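Side-chain contact in pollen-specific leucine-rich repeat extensin-like protein 1 (Arabidopsis thaliana, PDB 6TME), which is an extracellular cell-wall protein of pollen whose leucine-rich repeat domain probably binds peptide ligands to help control pollen-tube wall integrity: residues G296-D300 / N301-L305. Residues are numbered along the deposited sequence; the frame is centred on the assembly and turned at random.
With SO4 (sulfate ion), chain K.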
loop_
_atom_site.group_PDB
_atom_site.type_symbol
_atom_site.label_atom_id
_atom_site.label_comp_id
_atom_site.label_asym_id
_atom_site.label_seq_id
_atom_site.Cartn_x
_atom_site.Cartn_y
_atom_site.Cartn_z
ATOM N N GLY A 296 -8.440 25.251 -14.554
ATOM C CA GLY A 296 -9.869 25.462 -14.535
ATOM C C GLY A 296 -10.420 25.788 -13.167
ATOM O O GLY A 296 -9.741 26.377 -12.318
ATOM N N PHE A 297 -11.660 25.379 -12.948
ATOM C CA PHE A 297 -12.447 25.796 -11.803
ATOM C C PHE A 297 -12.537 24.666 -10.784
ATOM O O PHE A 297 -12.627 23.492 -11.152
ATOM C CB PHE A 297 -13.851 26.229 -12.258
ATOM C CG PHE A 297 -14.356 27.442 -11.563
ATOM C CD1 PHE A 297 -13.985 28.706 -11.996
ATOM C CD2 PHE A 297 -15.189 27.325 -10.453
ATOM C CE1 PHE A 297 -14.438 29.833 -11.338
ATOM C CE2 PHE A 297 -15.645 28.451 -9.789
ATOM C CZ PHE A 297 -15.264 29.706 -10.233
ATOM N N VAL A 298 -12.476 25.026 -9.503
ATOM C CA VAL A 298 -12.821 24.130 -8.403
ATOM C C VAL A 298 -14.165 24.603 -7.867
ATOM O O VAL A 298 -14.278 25.718 -7.340
ATOM C CB VAL A 298 -11.759 24.123 -7.293
ATOM C CG1 VAL A 298 -12.173 23.171 -6.169
ATOM C CG2 VAL A 298 -10.367 23.759 -7.857
ATOM N N THR A 299 -15.182 23.762 -8.013
ATOM C CA THR A 299 -16.573 24.086 -7.728
ATOM C C THR A 299 -16.985 23.533 -6.367
ATOM O O THR A 299 -16.296 22.703 -5.764
ATOM C CB THR A 299 -17.478 23.486 -8.803
ATOM O OG1 THR A 299 -17.375 22.063 -8.721
ATOM C CG2 THR A 299 -17.008 23.904 -10.171
ATOM N N ASP A 300 -18.155 23.967 -5.903
ATOM C CA ASP A 300 -18.692 23.390 -4.678
ATOM C C ASP A 300 -19.337 22.036 -4.925
ATOM O O ASP A 300 -19.726 21.366 -3.964
ATOM C CB ASP A 300 -19.692 24.352 -4.023
ATOM C CG ASP A 300 -20.859 24.675 -4.916
ATOM O OD1 ASP A 300 -20.772 24.381 -6.132
ATOM O OD2 ASP A 300 -21.863 25.214 -4.399
ATOM N N ASN A 301 -19.475 21.639 -6.192
ATOM C CA ASN A 301 -19.743 20.247 -6.524
ATOM C C ASN A 301 -18.816 19.337 -5.730
ATOM O O ASN A 301 -19.224 18.276 -5.241
ATOM C CB ASN A 301 -19.535 20.040 -8.022
ATOM C CG ASN A 301 -20.511 19.079 -8.615
ATOM O OD1 ASN A 301 -21.536 18.767 -8.011
ATOM N ND2 ASN A 301 -20.202 18.592 -9.821
ATOM N N ILE A 302 -17.572 19.770 -5.563
ATOM C CA ILE A 302 -16.532 18.993 -4.914
ATOM C C ILE A 302 -16.304 19.453 -3.478
ATOM O O ILE A 302 -16.245 18.639 -2.556
ATOM C CB ILE A 302 -15.244 19.092 -5.760
ATOM C CG1 ILE A 302 -15.467 18.410 -7.113
ATOM C CG2 ILE A 302 -14.062 18.524 -5.023
ATOM C CD1 ILE A 302 -14.487 18.810 -8.183
ATOM N N CYS A 303 -16.213 20.763 -3.264
ATOM C CA CYS A 303 -15.856 21.302 -1.960
ATOM C C CYS A 303 -16.939 21.109 -0.907
ATOM O O CYS A 303 -16.645 21.262 0.286
ATOM C CB CYS A 303 -15.506 22.781 -2.089
ATOM S SG CYS A 303 -14.031 23.062 -3.128
ATOM N N LYS A 304 -18.169 20.757 -1.297
ATOM C CA LYS A 304 -19.218 20.522 -0.313
ATOM C C LYS A 304 -19.573 19.047 -0.170
ATOM O O LYS A 304 -20.622 18.719 0.389
ATOM C CB LYS A 304 -20.443 21.373 -0.641
ATOM C CG LYS A 304 -20.223 22.782 -0.100
ATOM C CD LYS A 304 -21.085 23.880 -0.701
ATOM C CE LYS A 304 -22.555 23.709 -0.412
ATOM N NZ LYS A 304 -23.224 25.043 -0.431
ATOM N N LEU A 305 -18.704 18.154 -0.644
ATOM C CA LEU A 305 -18.881 16.733 -0.391
ATOM C C LEU A 305 -18.973 16.488 1.116
ATOM O O LEU A 305 -18.244 17.112 1.895
ATOM C CB LEU A 305 -17.728 15.943 -1.006
ATOM C CG LEU A 305 -17.744 15.780 -2.535
ATOM C CD1 LEU A 305 -16.376 15.397 -3.074
ATOM C CD2 LEU A 305 -18.774 14.757 -2.986
HETATM S S SO4 K . -20.913 28.339 -2.358
HETATM O O1 SO4 K . -20.981 28.623 -0.924
HETATM O O2 SO4 K . -19.520 28.359 -2.800
HETATM O O3 SO4 K . -21.657 29.367 -3.084
HETATM O O4 SO4 K . -21.504 27.031 -2.632
#
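K304, one turn after D300, lays its aliphatic stem alongside it, K304 CD 3.6 Å from D300 CB. The lysine chain bends at its third torsion (chi3 65°), which brings the ammonium to the same sulfate oxygen that D300 approaches: K304 NZ makes a weak hydrogen bond of 3.4 Å to O4 of the sulfate, and D300 OD2 lies 2.6 Å from that oxygen. D300 OD2 and K304 NZ stay 4.2 Å apart, too far for a salt bridge, and any attraction between them would be longer-range. The sulfate, probably a crystallisation additive, is also bonded by the backbone N of S324.

The side chains of T299, at the N-cap, and N301 run alongside each other and point the same way; T299 OG1, set between its own backbone N and carbonyl carbon (chi1 65°), comes 3.0 Å from N301 CB. The carbonyl O of T299 accepts two backbone bonds: C303 N arrives in the carbonyl plane on a lone pair, whereas I302 N sits well above that plane. K304 N bonds to D300 O, closing the next turn. On the buried side C303 SG packs on V298 CG1 at 3.6 Å and continues into the disulfide with C325.

The short helix 300-303 follows strand 297-298, which pairs in parallel with strand 317-321 of this leucine-rich repeat solenoid, while V298, I302 and C303 rest on F311 of strand 310-312.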